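Long-range contacts in STING-associated CdnE c-di-GMP synthase (Flavobacteriaceae, PDB 6WT8), which probably makes cyclic di-GMP as the nucleotidyltransferase of a bacterial CBASS anti-phage system, producing the signal sensed by its partner STING protein: residues S32-F37 and Y298-S303; I248-L253 and K292-H297; K79-L84 and L163-V168. All blocks are in the same frame, centred on the assembly; numbering follows the deposited sequence.

Contact 1: residues S32-F37 and Y298-S303; sequences SGSKLF and YLDLVS
The carboxylate of D300 takes hydrogen bonds from S34 and K35. S34 OG donates to D300 OD1 at 2.7 Å, on the syn side and 30° out of the carboxylate plane. K35 N gives a nearly straight bond (167°) to the syn lone pair of D300 OD2, at 2.9 Å. L36 N adds a long, weak bond to D300 OD1. S34 OG also accepts from F37 N at 2.9 Å, which makes an ST motif. S34 OG stands anti to its own backbone N (chi1 172°), where it meets both F37 N and D300 OD1. The hydroxyl thus ties the loop to itself and to D300. This loop follows helix 27-31 and lies against the beginning of helix 300-314, within the helical half of the enzyme. The K35 amine is not in contact with the acid, NZ being 5.1 Å from D300 OD2. Apolar groups flank the carboxylate. L36 CD1 reaches S303 CB at 3.7 Å, while L36 CB sits over the centre of the F37 ring. The rim of that ring meets L299, with F37 CD2 3.9 Å from L299 CB. L299 O lies near the ring plane, at its edge. L357 and H358 of helix 336-360 also touch F37.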
loop_
_atom_site.group_PDB
_atom_site.type_symbol
_atom_site.label_atom_id
_atom_site.label_comp_id
_atom_site.label_asym_id
_atom_site.label_seq_id
_atom_site.Cartn_x
_atom_site.Cartn_y
_atom_site.Cartn_z
ATOM N N SER A 32 11.081 22.685 13.397
ATOM C CA SER A 32 10.763 23.603 12.326
ATOM C C SER A 32 9.575 24.468 12.727
ATOM O O SER A 32 9.062 24.392 13.858
ATOM C CB SER A 32 10.468 22.818 11.045
ATOM O OG SER A 32 10.400 23.669 9.922
ATOM N N GLY A 33 9.133 25.281 11.782
ATOM C CA GLY A 33 7.917 26.052 11.965
ATOM C C GLY A 33 7.293 26.362 10.626
ATOM O O GLY A 33 7.963 26.384 9.593
ATOM N N SER A 34 5.989 26.615 10.651
ATOM C CA SER A 34 5.299 26.868 9.404
ATOM C C SER A 34 5.709 28.209 8.807
ATOM O O SER A 34 5.958 29.190 9.532
ATOM C CB SER A 34 3.797 26.823 9.643
ATOM O OG SER A 34 3.122 27.258 8.483
ATOM N N LYS A 35 5.847 28.232 7.481
ATOM C CA LYS A 35 6.057 29.485 6.762
ATOM C C LYS A 35 4.752 30.173 6.412
ATOM O O LYS A 35 4.751 31.381 6.154
ATOM C CB LYS A 35 6.825 29.252 5.459
ATOM C CG LYS A 35 8.217 28.664 5.624
ATOM C CD LYS A 35 8.862 28.451 4.248
ATOM C CE LYS A 35 7.890 27.788 3.264
ATOM N NZ LYS A 35 8.556 27.430 1.979
ATOM N N LEU A 36 3.655 29.422 6.355
ATOM C CA LEU A 36 2.361 29.964 5.952
ATOM C C LEU A 36 1.500 30.386 7.134
ATOM O O LEU A 36 0.669 31.295 6.994
ATOM C CB LEU A 36 1.602 28.929 5.113
ATOM C CG LEU A 36 2.382 28.459 3.885
ATOM C CD1 LEU A 36 1.719 27.214 3.247
ATOM C CD2 LEU A 36 2.526 29.595 2.885
ATOM N N PHE A 37 1.708 29.770 8.297
ATOM C CA PHE A 37 0.914 30.051 9.484
ATOM C C PHE A 37 1.817 30.456 10.660
ATOM O O PHE A 37 2.408 29.586 11.300
ATOM C CB PHE A 37 0.064 28.820 9.818
ATOM C CG PHE A 37 -0.556 28.174 8.595
ATOM C CD1 PHE A 37 -1.644 28.768 7.959
ATOM C CD2 PHE A 37 -0.019 27.003 8.061
ATOM C CE1 PHE A 37 -2.209 28.188 6.813
ATOM C CE2 PHE A 37 -0.568 26.413 6.929
ATOM C CZ PHE A 37 -1.664 27.006 6.296
ATOM N N TYR A 298 5.180 20.347 8.745
ATOM C CA TYR A 298 4.016 19.498 8.426
ATOM C C TYR A 298 2.759 20.294 8.051
ATOM O O TYR A 298 2.011 19.845 7.178
ATOM C CB TYR A 298 3.721 18.522 9.582
ATOM C CG TYR A 298 3.068 19.136 10.806
ATOM C CD1 TYR A 298 3.832 19.791 11.797
ATOM C CD2 TYR A 298 1.681 19.148 10.945
ATOM C CE1 TYR A 298 3.211 20.401 12.893
ATOM C CE2 TYR A 298 1.062 19.763 12.029
ATOM C CZ TYR A 298 1.816 20.372 12.999
ATOM O OH TYR A 298 1.206 20.998 14.075
ATOM N N LEU A 299 2.539 21.479 8.641
ATOM C CA LEU A 299 1.328 22.238 8.288
ATOM C C LEU A 299 1.407 22.711 6.847
ATOM O O LEU A 299 0.381 22.821 6.177
ATOM C CB LEU A 299 1.125 23.441 9.231
ATOM C CG LEU A 299 0.732 23.057 10.689
ATOM C CD1 LEU A 299 0.721 24.284 11.531
ATOM C CD2 LEU A 299 -0.648 22.391 10.761
ATOM N N ASP A 300 2.612 23.027 6.367
ATOM C CA ASP A 300 2.731 23.504 4.999
ATOM C C ASP A 300 2.507 22.384 3.994
ATOM O O ASP A 300 2.253 22.684 2.822
ATOM C CB ASP A 300 4.111 24.150 4.783
ATOM C CG ASP A 300 4.282 25.459 5.587
ATOM O OD1 ASP A 300 3.283 26.025 6.054
ATOM O OD2 ASP A 300 5.422 25.952 5.769
ATOM N N LEU A 301 2.559 21.107 4.416
ATOM C CA LEU A 301 2.222 20.022 3.505
ATOM C C LEU A 301 0.773 20.056 3.085
ATOM O O LEU A 301 0.431 19.486 2.025
ATOM C CB LEU A 301 2.510 18.652 4.133
ATOM C CG LEU A 301 3.968 18.435 4.501
ATOM C CD1 LEU A 301 4.135 17.091 5.234
ATOM C CD2 LEU A 301 4.889 18.489 3.281
ATOM N N VAL A 302 -0.117 20.651 3.904
ATOM C CA VAL A 302 -1.527 20.685 3.518
ATOM C C VAL A 302 -1.677 21.514 2.262
ATOM O O VAL A 302 -2.425 21.148 1.357
ATOM C CB VAL A 302 -2.396 21.237 4.654
ATOM C CG1 VAL A 302 -3.897 21.206 4.266
ATOM C CG2 VAL A 302 -2.158 20.415 5.914
ATOM N N SER A 303 -0.960 22.648 2.198
ATOM C CA SER A 303 -0.948 23.478 0.998
ATOM C C SER A 303 -0.344 22.745 -0.214
ATOM O O SER A 303 -0.856 22.872 -1.325
ATOM C CB SER A 303 -0.151 24.725 1.296
ATOM O OG SER A 303 -0.063 25.569 0.150
#

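Contact 2: residues I248-L253 and K292-H297; sequences ISNRRL and KYEDLH
The guanidinium of R252 holds L296 O with two nitrogens: R252 NE donates at 2.8 Å, R252 NH2 at 3.0 Å. This oxygen is near the guanidinium plane, but NH2 is 61° out of the carbonyl plane. R252 NH1 donates back to N250 O at 3.0 Å, which helps fix the flat group. N250 ND2 bonds to E294 O at 2.9 Å. E294 O also lies over the centre of the R252 guanidinium, 3.0 Å above its plane. A bend at chi2 (141°) brings R252 CD against E294 O. An alanine in place of R252 would probably leave L296 O and N250 O without these donors and open a gap over E294 O. Segment 248-253 closes helix 235-248 with a Schellman motif, N250 being its C-prime residue. S249 OG, itself paired with D246 O, accepts from R252 N and L253 N in an ST motif. In the other segment, Y293 to L296 form a type I beta turn. Waters bridge I248 O to E294 OE2, and N250 ND2 to D295 OD1. In the packing round the Y293 ring, Y293 OH meets S249 CB at 3.5 Å, and R252 CB lies in the ring plane, 3.8 Å from Y293 CE2.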
loop_
_atom_site.group_PDB
_atom_site.type_symbol
_atom_site.label_atom_id
_atom_site.label_comp_id
_atom_site.label_asym_id
_atom_site.label_seq_id
_atom_site.Cartn_x
_atom_site.Cartn_y
_atom_site.Cartn_z
ATOM N N ILE A 248 13.643 9.207 1.078
ATOM C CA ILE A 248 14.117 10.327 0.265
ATOM C C ILE A 248 13.404 11.625 0.628
ATOM O O ILE A 248 14.025 12.696 0.649
ATOM C CB ILE A 248 13.980 10.010 -1.233
ATOM C CG1 ILE A 248 14.784 8.779 -1.581
ATOM C CG2 ILE A 248 14.367 11.215 -2.104
ATOM C CD1 ILE A 248 14.536 8.278 -3.048
ATOM N N SER A 249 12.088 11.553 0.950
ATOM C CA SER A 249 11.297 12.721 1.297
ATOM C C SER A 249 11.566 13.274 2.692
ATOM O O SER A 249 10.822 14.163 3.109
ATOM C CB SER A 249 9.816 12.346 1.210
ATOM O OG SER A 249 9.395 11.622 2.357
ATOM N N ASN A 250 12.595 12.800 3.402
ATOM C CA ASN A 250 12.831 13.191 4.809
ATOM C C ASN A 250 11.617 12.854 5.673
ATOM O O ASN A 250 11.193 13.606 6.563
ATOM C CB ASN A 250 13.186 14.699 4.956
ATOM C CG ASN A 250 14.417 15.086 4.231
ATOM O OD1 ASN A 250 15.302 14.287 3.944
ATOM N ND2 ASN A 250 14.525 16.407 4.003
ATOM N N ARG A 251 11.057 11.664 5.417
ATOM C CA ARG A 251 10.006 11.068 6.257
ATOM C C ARG A 251 8.757 11.933 6.274
ATOM O O ARG A 251 8.118 12.103 7.330
ATOM C CB ARG A 251 10.523 10.757 7.675
ATOM C CG ARG A 251 11.664 9.733 7.616
ATOM C CD ARG A 251 12.214 9.298 8.966
ATOM N NE ARG A 251 13.000 10.341 9.653
ATOM C CZ ARG A 251 13.693 10.136 10.773
ATOM N NH1 ARG A 251 13.679 8.934 11.369
ATOM N NH2 ARG A 251 14.363 11.128 11.301
ATOM N N ARG A 252 8.375 12.442 5.092
ATOM C CA ARG A 252 7.129 13.199 4.940
ATOM C C ARG A 252 6.088 12.518 4.059
ATOM O O ARG A 252 4.875 12.836 4.209
ATOM C CB ARG A 252 7.413 14.591 4.366
ATOM C CG ARG A 252 7.893 15.542 5.526
ATOM C CD ARG A 252 8.960 16.406 5.043
ATOM N NE ARG A 252 9.250 17.540 5.907
ATOM C CZ ARG A 252 10.308 17.608 6.743
ATOM N NH1 ARG A 252 11.065 16.537 6.969
ATOM N NH2 ARG A 252 10.573 18.763 7.380
ATOM N N LEU A 253 6.497 11.649 3.127
ATOM C CA LEU A 253 5.539 11.092 2.156
ATOM C C LEU A 253 4.440 10.323 2.867
ATOM O O LEU A 253 3.252 10.496 2.549
ATOM C CB LEU A 253 6.272 10.160 1.174
ATOM C CG LEU A 253 5.348 9.316 0.293
ATOM C CD1 LEU A 253 4.573 10.248 -0.625
ATOM C CD2 LEU A 253 6.197 8.330 -0.522
ATOM N N LYS A 292 9.873 19.657 -3.650
ATOM C CA LYS A 292 8.880 20.661 -3.310
ATOM C C LYS A 292 8.454 20.593 -1.868
ATOM O O LYS A 292 7.944 21.588 -1.371
ATOM C CB LYS A 292 7.652 20.524 -4.194
ATOM C CG LYS A 292 8.030 20.792 -5.656
ATOM C CD LYS A 292 6.826 20.614 -6.546
ATOM C CE LYS A 292 7.227 20.828 -8.031
ATOM N NZ LYS A 292 6.170 20.450 -9.001
ATOM N N TYR A 293 8.711 19.476 -1.172
ATOM C CA TYR A 293 8.168 19.364 0.163
ATOM C C TYR A 293 9.082 18.718 1.210
ATOM O O TYR A 293 8.697 18.705 2.391
ATOM C CB TYR A 293 6.831 18.600 0.111
ATOM C CG TYR A 293 6.907 17.118 -0.197
ATOM C CD1 TYR A 293 6.895 16.650 -1.515
ATOM C CD2 TYR A 293 7.053 16.205 0.844
ATOM C CE1 TYR A 293 6.942 15.266 -1.769
ATOM C CE2 TYR A 293 7.060 14.873 0.622
ATOM C CZ TYR A 293 7.040 14.419 -0.684
ATOM O OH TYR A 293 7.111 13.045 -0.908
ATOM N N GLU A 294 10.252 18.172 0.841
ATOM C CA GLU A 294 11.029 17.427 1.820
ATOM C C GLU A 294 11.526 18.275 2.988
ATOM O O GLU A 294 11.876 17.700 4.032
ATOM C CB GLU A 294 12.207 16.748 1.150
ATOM C CG GLU A 294 13.276 17.720 0.640
ATOM C CD GLU A 294 14.366 16.930 -0.053
ATOM O OE1 GLU A 294 14.047 16.350 -1.105
ATOM O OE2 GLU A 294 15.488 16.823 0.485
ATOM N N ASP A 295 11.544 19.606 2.871
ATOM C CA ASP A 295 12.004 20.437 3.989
ATOM C C ASP A 295 10.879 21.280 4.559
ATOM O O ASP A 295 11.132 22.184 5.366
ATOM C CB ASP A 295 13.173 21.323 3.553
ATOM C CG ASP A 295 14.426 20.516 3.296
ATOM O OD1 ASP A 295 14.711 19.589 4.085
ATOM O OD2 ASP A 295 15.162 20.864 2.341
ATOM N N LEU A 296 9.651 21.004 4.178
ATOM C CA LEU A 296 8.542 21.798 4.701
ATOM C C LEU A 296 8.094 21.292 6.070
ATOM O O LEU A 296 8.065 20.081 6.334
ATOM C CB LEU A 296 7.343 21.721 3.753
ATOM C CG LEU A 296 7.525 22.513 2.443
ATOM C CD1 LEU A 296 6.211 22.377 1.674
ATOM C CD2 LEU A 296 7.778 23.951 2.704
ATOM N N HIS A 297 7.655 22.238 6.902
ATOM C CA HIS A 297 6.953 21.916 8.131
ATOM C C HIS A 297 5.641 21.202 7.813
ATOM O O HIS A 297 5.021 21.402 6.755
ATOM C CB HIS A 297 6.689 23.224 8.848
ATOM C CG HIS A 297 5.947 23.103 10.161
ATOM N ND1 HIS A 297 4.566 23.229 10.268
ATOM C CD2 HIS A 297 6.424 23.024 11.431
ATOM C CE1 HIS A 297 4.227 23.153 11.541
ATOM N NE2 HIS A 297 5.334 23.044 12.269
HETATM O O HOH W 1 16.290 13.684 -0.103
HETATM O O HOH W 2 16.889 18.200 3.657
#

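Contact 3: residues K79-L84 and L163-V168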
loop_
_atom_site.group_PDB
_atom_site.type_symbol
_atom_site.label_atom_id
_atom_site.label_comp_id
_atom_site.label_asym_id
_atom_site.label_seq_id
_atom_site.Cartn_x
_atom_site.Cartn_y
_atom_site.Cartn_z
ATOM N N LYS A 79 5.890 -25.307 8.465
ATOM C CA LYS A 79 6.106 -26.689 8.892
ATOM C C LYS A 79 5.360 -27.665 7.972
ATOM O O LYS A 79 5.879 -28.737 7.645
ATOM C CB LYS A 79 5.647 -26.833 10.340
ATOM C CG LYS A 79 6.119 -28.215 10.945
ATOM C CD LYS A 79 5.719 -28.310 12.422
ATOM C CE LYS A 79 6.259 -29.606 13.051
ATOM N NZ LYS A 79 5.615 -30.762 12.395
ATOM N N SER A 80 4.147 -27.301 7.536
ATOM C CA SER A 80 3.322 -28.164 6.686
ATOM C C SER A 80 3.878 -28.317 5.281
ATOM O O SER A 80 3.919 -29.445 4.762
ATOM C CB SER A 80 1.887 -27.588 6.667
ATOM O OG SER A 80 1.124 -28.149 5.623
ATOM N N HIS A 81 4.245 -27.205 4.614
ATOM C CA HIS A 81 4.558 -27.287 3.195
ATOM C C HIS A 81 5.469 -26.153 2.763
ATOM O O HIS A 81 5.435 -25.727 1.594
ATOM C CB HIS A 81 3.253 -27.292 2.368
ATOM C CG HIS A 81 2.321 -26.159 2.683
ATOM N ND1 HIS A 81 1.258 -26.273 3.564
ATOM C CD2 HIS A 81 2.300 -24.887 2.226
ATOM C CE1 HIS A 81 0.642 -25.106 3.650
ATOM N NE2 HIS A 81 1.240 -24.248 2.842
ATOM N N GLY A 82 6.331 -25.730 3.700
ATOM C CA GLY A 82 7.322 -24.706 3.367
ATOM C C GLY A 82 8.253 -25.104 2.237
ATOM O O GLY A 82 8.843 -24.230 1.576
ATOM N N ASN A 83 8.377 -26.399 1.970
ATOM C CA ASN A 83 9.217 -26.895 0.895
ATOM C C ASN A 83 8.651 -26.556 -0.474
ATOM O O ASN A 83 9.345 -26.777 -1.470
ATOM C CB ASN A 83 9.434 -28.412 1.024
ATOM C CG ASN A 83 8.105 -29.200 1.108
ATOM O OD1 ASN A 83 7.277 -28.895 1.985
ATOM N ND2 ASN A 83 7.905 -30.186 0.194
ATOM N N LEU A 84 7.398 -26.091 -0.544
ATOM C CA LEU A 84 6.764 -25.772 -1.825
ATOM C C LEU A 84 6.540 -24.288 -2.048
ATOM O O LEU A 84 6.172 -23.899 -3.164
ATOM C CB LEU A 84 5.391 -26.485 -1.933
ATOM C CG LEU A 84 5.487 -28.036 -1.939
ATOM C CD1 LEU A 84 4.046 -28.596 -2.107
ATOM C CD2 LEU A 84 6.338 -28.549 -3.067
ATOM N N LEU A 163 -5.669 -26.178 -0.429
ATOM C CA LEU A 163 -6.450 -27.136 0.373
ATOM C C LEU A 163 -5.652 -27.635 1.567
ATOM O O LEU A 163 -6.215 -27.806 2.670
ATOM C CB LEU A 163 -6.930 -28.321 -0.506
ATOM C CG LEU A 163 -7.891 -27.889 -1.631
ATOM C CD1 LEU A 163 -8.241 -29.099 -2.481
ATOM C CD2 LEU A 163 -9.163 -27.308 -1.041
ATOM N N LYS A 164 -4.350 -27.859 1.381
ATOM C CA LYS A 164 -3.522 -28.280 2.499
ATOM C C LYS A 164 -3.493 -27.211 3.585
ATOM O O LYS A 164 -3.572 -27.523 4.784
ATOM C CB LYS A 164 -2.129 -28.594 1.988
ATOM C CG LYS A 164 -1.190 -29.213 3.003
ATOM C CD LYS A 164 0.021 -29.661 2.174
ATOM C CE LYS A 164 0.982 -30.544 2.958
ATOM N NZ LYS A 164 0.380 -31.892 3.190
ATOM N N SER A 165 -3.451 -25.948 3.164
ATOM C CA SER A 165 -3.499 -24.853 4.134
ATOM C C SER A 165 -4.818 -24.793 4.877
ATOM O O SER A 165 -4.848 -24.512 6.091
ATOM C CB SER A 165 -3.269 -23.523 3.370
ATOM O OG SER A 165 -1.975 -23.494 2.813
ATOM N N GLU A 166 -5.949 -25.018 4.181
ATOM C CA GLU A 166 -7.235 -25.050 4.890
ATOM C C GLU A 166 -7.217 -26.109 5.987
ATOM O O GLU A 166 -7.669 -25.867 7.115
ATOM C CB GLU A 166 -8.384 -25.362 3.936
ATOM C CG GLU A 166 -8.586 -24.288 2.891
ATOM C CD GLU A 166 -9.747 -24.607 1.982
ATOM O OE1 GLU A 166 -10.400 -25.678 2.145
ATOM O OE2 GLU A 166 -9.998 -23.787 1.074
ATOM N N LEU A 167 -6.675 -27.303 5.667
ATOM C CA LEU A 167 -6.644 -28.386 6.644
ATOM C C LEU A 167 -5.744 -28.053 7.827
ATOM O O LEU A 167 -6.137 -28.270 8.983
ATOM C CB LEU A 167 -6.156 -29.681 5.956
ATOM C CG LEU A 167 -7.161 -30.169 4.918
ATOM C CD1 LEU A 167 -6.471 -31.288 4.069
ATOM C CD2 LEU A 167 -8.427 -30.724 5.509
ATOM N N VAL A 168 -4.528 -27.563 7.556
ATOM C CA VAL A 168 -3.601 -27.249 8.648
ATOM C C VAL A 168 -4.157 -26.138 9.520
ATOM O O VAL A 168 -4.141 -26.224 10.759
ATOM C CB VAL A 168 -2.243 -26.856 8.053
ATOM C CG1 VAL A 168 -1.354 -26.223 9.140
ATOM C CG2 VAL A 168 -1.612 -28.066 7.509
HETATM O O HOH W 3 3.188 -32.109 5.162
#
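S165 OG lies close to the H81 ring and is hydrogen-bonded to V161 O and Q109 NE2. S165 OG is 3.2 Å from H81 CE1. Q109 also bonds to H81 NE2 through OE1, so one amide positions both the serine and the histidine. This pairing is consistent with a proton on H81 NE2. The other ring nitrogen is held as well: H81 ND1 and S80 OG share a hydrogen bond of 2.8 Å. Bonds at both nitrogens are likely to fix the rotation of the ring. Packing makes up much of the rest. S80 OG comes 3.3 Å from V168 CG2, and S80 CB is 3.6 Å from the same methyl. The K164 chain and the H81 side chain run past each other, pointing opposite ways, with K164 CD 3.9 Å from H81 ND1. K164 CE is 3.6 Å from S80 OG. The K164 chain is bent at its last torsion (chi4 71°), which sets NZ. A water bonds to S80 O and, weakly, to K164 NZ, which also has a weak bond to Y160 OH. Q109 belongs to strand 106-112, so the contact joins the last part of helix 60-81 and helix 154-172 to the central sheet. Helices packed on a mixed sheet in this way are consistent with the Pol-beta-like nucleotidyltransferase core of CD-NTases.

How the contacts relate
Contacts 1 and 2 are neighbours, with centres about 11 Å apart. H297 joins them: G33 CA is 3.4 Å from its CD2, and S34 N also packs on its ring. K35 NZ touches L296 CD2 as well. Both contacts belong to the helical half of the chain. Contact 3 lies on the other side of the chain's centre, about 52 Å from contact 1 and 44 Å from contact 2, centre to centre. Along the sequence, contacts 3 and 2 follow one another between the two segments of contact 1. Contact 3 is tied to the sheet that, in this family, probably carries the catalytic acids.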